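Local coordinates for MccB protein (Escherichia coli, PDB 6OM4) that activates and probably adenylates the N-formylated MccA peptide with ATP in the biosynthesis of the phosphoramidate Trojan horse antibiotic microcin C7, at residues V240-V251 with L317-D328. Residues are numbered along the deposited sequence; the frame is centred on the assembly and turned at random.
Sequences VNDIAVFGPLYV and LSLNKRIGIWSD
Ile-243 lays its CD1 over one face of the Trp-326 indole, 3.8 Å from the centroid of the six-membered ring, a CH-pi contact offset toward the rim. Both side chains point the same way, off the face of the sheet that also carries Val-245, and both pack against a modified side chain of the bound peptide. Farther along this face, Val-245 CG1 lies over the Arg-322 guanidinium and touches Arg-322 CG at 3.6 Å. Arg-322 runs out extended, its CG anti to the backbone N (chi1 178°), and NH1 and NH2 hydrogen-bond the peptide backbone. Its NE uses the guanidinium edge to reach a water 2.8 Å away, which bridges it to Gly-247 O.

On the other face, Phe-246 stands beside Ile-323, with its CZ 3.6 Å from Ile-323 CD1, while Ile-325 CD1 meets the ring edge in plane. The chi1 of Phe-246, 70°, sets the ring between backbone N and carbonyl carbon and brings it against the second strand; Leu-301 of helix 292-311 packs on it too. Beneath these groups, strands 243-250 and 321-326 run antiparallel, the straightest of their bonds being Ile-323 N to Phe-246 O (171°). Past the cis peptide before Pro-248, Ser-318 O accepts from Leu-249 N and Lys-321 N on opposite faces of its carbonyl plane. At the far end Ser-327 OG donates to a lone pair of Asp-242 O, 2.6 Å away.

The pair belongs to the antiparallel extension of the ThiF-type mixed sheet. Its chemistry is divided: the Phe-246 face is largely apolar, with helix 292-311 against the ring, whereas the opposite face offers hydrophobic surface and a positioned guanidinium to the peptide substrate.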
loop_
_atom_site.group_PDB
_atom_site.type_symbol
_atom_site.label_atom_id
_atom_site.label_comp_id
_atom_site.label_asym_id
_atom_site.label_seq_id
_atom_site.Cartn_x
_atom_site.Cartn_y
_atom_site.Cartn_z
ATOM N N VAL A 240 -9.124 11.496 8.866
ATOM C CA VAL A 240 -9.717 12.662 9.401
ATOM C C VAL A 240 -11.093 12.217 9.899
ATOM O O VAL A 240 -12.009 12.014 9.096
ATOM C CB VAL A 240 -9.827 13.818 8.389
ATOM C CG1 VAL A 240 -10.237 15.072 9.126
ATOM C CG2 VAL A 240 -8.521 14.050 7.659
ATOM N N ASN A 241 -11.171 11.961 11.210
ATOM C CA ASN A 241 -12.333 11.332 11.813
ATOM C C ASN A 241 -12.709 10.080 10.997
ATOM O O ASN A 241 -11.928 9.099 10.911
ATOM C CB ASN A 241 -13.464 12.357 12.028
ATOM C CG ASN A 241 -13.177 13.347 13.141
ATOM O OD1 ASN A 241 -13.744 14.455 13.196
ATOM N ND2 ASN A 241 -12.328 12.958 14.055
ATOM N N ASP A 242 -13.887 10.103 10.349
ATOM C CA ASP A 242 -14.493 8.947 9.683
ATOM C C ASP A 242 -14.032 8.762 8.223
ATOM O O ASP A 242 -14.520 7.848 7.555
ATOM C CB ASP A 242 -16.019 9.093 9.737
ATOM C CG ASP A 242 -16.509 10.488 9.388
ATOM O OD1 ASP A 242 -16.538 10.800 8.230
ATOM O OD2 ASP A 242 -16.801 11.275 10.310
ATOM N N ILE A 243 -13.128 9.601 7.720
ATOM C CA ILE A 243 -12.552 9.453 6.384
ATOM C C ILE A 243 -11.162 8.841 6.489
ATOM O O ILE A 243 -10.258 9.430 7.071
ATOM C CB ILE A 243 -12.471 10.787 5.624
ATOM C CG1 ILE A 243 -13.845 11.433 5.438
ATOM C CG2 ILE A 243 -11.773 10.573 4.301
ATOM C CD1 ILE A 243 -13.748 12.832 4.836
ATOM N N ALA A 244 -10.979 7.696 5.833
ATOM C CA ALA A 244 -9.665 7.043 5.734
ATOM C C ALA A 244 -8.834 7.807 4.698
ATOM O O ALA A 244 -9.372 8.133 3.650
ATOM C CB ALA A 244 -9.857 5.614 5.312
ATOM N N VAL A 245 -7.585 8.123 5.022
ATOM C CA VAL A 245 -6.707 8.871 4.099
ATOM C C VAL A 245 -5.405 8.106 3.871
ATOM O O VAL A 245 -4.771 7.647 4.814
ATOM C CB VAL A 245 -6.427 10.296 4.606
ATOM C CG1 VAL A 245 -5.425 11.021 3.687
ATOM C CG2 VAL A 245 -7.719 11.083 4.729
ATOM N N PHE A 246 -4.954 8.034 2.604
ATOM C CA PHE A 246 -3.585 7.559 2.390
ATOM C C PHE A 246 -3.027 8.353 1.237
ATOM O O PHE A 246 -3.772 8.828 0.399
ATOM C CB PHE A 246 -3.470 6.047 2.124
ATOM C CG PHE A 246 -3.998 5.544 0.803
ATOM C CD1 PHE A 246 -5.354 5.539 0.526
ATOM C CD2 PHE A 246 -3.147 5.059 -0.181
ATOM C CE1 PHE A 246 -5.846 5.034 -0.671
ATOM C CE2 PHE A 246 -3.632 4.604 -1.395
ATOM C CZ PHE A 246 -4.982 4.588 -1.646
ATOM N N GLY A 247 -1.712 8.472 1.260
ATOM C CA GLY A 247 -1.026 9.392 0.401
ATOM C C GLY A 247 -0.837 10.761 1.037
ATOM O O GLY A 247 -1.391 11.111 2.098
ATOM N N PRO A 248 0.048 11.590 0.468
ATOM C CA PRO A 248 0.774 11.248 -0.751
ATOM C C PRO A 248 1.948 10.283 -0.514
ATOM O O PRO A 248 2.430 10.129 0.609
ATOM C CB PRO A 248 1.280 12.630 -1.155
ATOM C CG PRO A 248 1.615 13.271 0.166
ATOM C CD PRO A 248 0.465 12.869 1.051
ATOM N N LEU A 249 2.352 9.618 -1.598
ATOM C CA LEU A 249 3.599 8.875 -1.659
ATOM C C LEU A 249 4.604 9.800 -2.357
ATOM O O LEU A 249 4.460 10.056 -3.540
ATOM C CB LEU A 249 3.374 7.550 -2.397
ATOM C CG LEU A 249 4.578 6.741 -2.861
ATOM C CD1 LEU A 249 5.780 6.841 -1.972
ATOM C CD2 LEU A 249 4.222 5.275 -3.081
ATOM N N TYR A 250 5.500 10.383 -1.557
ATOM C CA TYR A 250 6.483 11.361 -2.012
ATOM C C TYR A 250 7.708 10.597 -2.503
ATOM O O TYR A 250 8.326 9.849 -1.736
ATOM C CB TYR A 250 6.909 12.308 -0.886
ATOM C CG TYR A 250 8.114 13.131 -1.272
ATOM C CD1 TYR A 250 8.014 14.031 -2.318
ATOM C CD2 TYR A 250 9.359 12.916 -0.702
ATOM C CE1 TYR A 250 9.118 14.743 -2.752
ATOM C CE2 TYR A 250 10.463 13.670 -1.080
ATOM C CZ TYR A 250 10.346 14.554 -2.143
ATOM O OH TYR A 250 11.433 15.276 -2.571
ATOM N N VAL A 251 8.073 10.838 -3.770
ATOM C CA VAL A 251 9.293 10.257 -4.355
ATOM C C VAL A 251 10.161 11.403 -4.845
ATOM O O VAL A 251 9.714 12.128 -5.730
ATOM C CB VAL A 251 8.962 9.282 -5.489
ATOM C CG1 VAL A 251 10.243 8.604 -5.960
ATOM C CG2 VAL A 251 7.936 8.255 -5.052
ATOM N N LEU A 317 -1.036 3.723 -5.931
ATOM C CA LEU A 317 -2.177 4.592 -6.181
ATOM C C LEU A 317 -1.902 6.040 -5.752
ATOM O O LEU A 317 -2.467 6.970 -6.385
ATOM C CB LEU A 317 -3.375 4.047 -5.414
ATOM C CG LEU A 317 -4.401 3.215 -6.174
ATOM C CD1 LEU A 317 -3.853 2.486 -7.380
ATOM C CD2 LEU A 317 -5.147 2.282 -5.233
ATOM N N SER A 318 -1.080 6.251 -4.699
ATOM C CA SER A 318 -0.991 7.560 -4.064
ATOM C C SER A 318 0.167 8.409 -4.581
ATOM O O SER A 318 0.469 9.424 -3.984
ATOM C CB SER A 318 -1.007 7.463 -2.563
ATOM O OG SER A 318 0.169 6.853 -2.059
ATOM N N LEU A 319 0.820 8.013 -5.683
ATOM C CA LEU A 319 1.736 8.973 -6.339
ATOM C C LEU A 319 0.933 10.241 -6.682
ATOM O O LEU A 319 -0.088 10.161 -7.403
ATOM C CB LEU A 319 2.275 8.357 -7.636
ATOM C CG LEU A 319 3.596 7.597 -7.654
ATOM C CD1 LEU A 319 4.096 7.105 -6.331
ATOM C CD2 LEU A 319 3.545 6.478 -8.668
ATOM N N ASN A 320 1.387 11.404 -6.214
ATOM C CA ASN A 320 0.806 12.705 -6.615
ATOM C C ASN A 320 -0.630 12.864 -6.104
ATOM O O ASN A 320 -1.380 13.690 -6.644
ATOM C CB ASN A 320 0.818 12.881 -8.145
ATOM C CG ASN A 320 2.217 12.865 -8.708
ATOM O OD1 ASN A 320 3.026 13.697 -8.298
ATOM N ND2 ASN A 320 2.496 11.930 -9.621
ATOM N N LYS A 321 -1.036 12.121 -5.057
ATOM C CA LYS A 321 -2.446 12.106 -4.644
ATOM C C LYS A 321 -2.551 11.879 -3.127
ATOM O O LYS A 321 -1.840 11.088 -2.579
ATOM C CB LYS A 321 -3.239 11.023 -5.392
ATOM C CG LYS A 321 -3.409 11.294 -6.886
ATOM C CD LYS A 321 -4.235 10.285 -7.610
ATOM C CE LYS A 321 -4.052 10.440 -9.106
ATOM N NZ LYS A 321 -5.132 9.736 -9.820
ATOM N N ARG A 322 -3.485 12.576 -2.485
ATOM C CA ARG A 322 -3.876 12.266 -1.123
ATOM C C ARG A 322 -5.318 11.779 -1.229
ATOM O O ARG A 322 -6.160 12.586 -1.665
ATOM C CB ARG A 322 -3.783 13.513 -0.255
ATOM C CG ARG A 322 -4.221 13.351 1.196
ATOM C CD ARG A 322 -3.713 14.517 2.027
ATOM N NE ARG A 322 -4.090 14.466 3.445
ATOM C CZ ARG A 322 -5.171 15.043 3.971
ATOM N NH1 ARG A 322 -5.946 15.811 3.220
ATOM N NH2 ARG A 322 -5.427 14.874 5.273
ATOM N N ILE A 323 -5.550 10.476 -0.952
ATOM C CA ILE A 323 -6.780 9.803 -1.298
ATOM C C ILE A 323 -7.630 9.599 -0.030
ATOM O O ILE A 323 -7.125 9.101 0.950
ATOM C CB ILE A 323 -6.486 8.463 -2.006
ATOM C CG1 ILE A 323 -5.634 8.677 -3.263
ATOM C CG2 ILE A 323 -7.762 7.693 -2.305
ATOM C CD1 ILE A 323 -4.922 7.469 -3.790
ATOM N N GLY A 324 -8.891 10.004 -0.090
ATOM C CA GLY A 324 -9.852 9.769 0.989
ATOM C C GLY A 324 -10.872 8.734 0.583
ATOM O O GLY A 324 -11.473 8.815 -0.519
ATOM N N ILE A 325 -11.189 7.834 1.531
ATOM C CA ILE A 325 -12.242 6.896 1.416
ATOM C C ILE A 325 -13.233 7.156 2.560
ATOM O O ILE A 325 -12.871 7.034 3.731
ATOM C CB ILE A 325 -11.723 5.446 1.466
ATOM C CG1 ILE A 325 -10.658 5.181 0.406
ATOM C CG2 ILE A 325 -12.895 4.470 1.361
ATOM C CD1 ILE A 325 -9.262 5.439 0.892
ATOM N N TRP A 326 -14.459 7.533 2.206
ATOM C CA TRP A 326 -15.491 7.862 3.171
ATOM C C TRP A 326 -15.985 6.565 3.796
ATOM O O TRP A 326 -15.934 5.518 3.154
ATOM C CB TRP A 326 -16.622 8.677 2.516
ATOM C CG TRP A 326 -16.422 10.173 2.445
ATOM C CD1 TRP A 326 -17.254 11.118 2.975
ATOM C CD2 TRP A 326 -15.393 10.925 1.763
ATOM N NE1 TRP A 326 -16.805 12.384 2.704
ATOM C CE2 TRP A 326 -15.660 12.298 1.962
ATOM C CE3 TRP A 326 -14.240 10.579 1.044
ATOM C CZ2 TRP A 326 -14.841 13.303 1.455
ATOM C CZ3 TRP A 326 -13.430 11.574 0.539
ATOM C CH2 TRP A 326 -13.717 12.915 0.767
ATOM N N SER A 327 -16.460 6.619 5.046
ATOM C CA SER A 327 -17.026 5.433 5.656
ATOM C C SER A 327 -18.532 5.625 5.873
ATOM O O SER A 327 -19.210 4.649 6.137
ATOM C CB SER A 327 -16.310 5.043 6.934
ATOM O OG SER A 327 -16.436 6.064 7.915
ATOM N N ASP A 328 -19.060 6.857 5.766
ATOM C CA ASP A 328 -20.524 6.989 5.988
ATOM C C ASP A 328 -21.287 7.160 4.682
ATOM O O ASP A 328 -22.504 7.243 4.695
ATOM C CB ASP A 328 -20.902 8.085 6.968
ATOM C CG ASP A 328 -20.315 9.444 6.680
ATOM O OD1 ASP A 328 -20.065 9.771 5.487
ATOM O OD2 ASP A 328 -20.031 10.130 7.691
HETATM O O HOH W 1 -17.002 9.367 6.005
HETATM O O HOH W 2 -1.765 12.953 3.924
HETATM O O HOH W 3 2.992 12.547 -4.188
#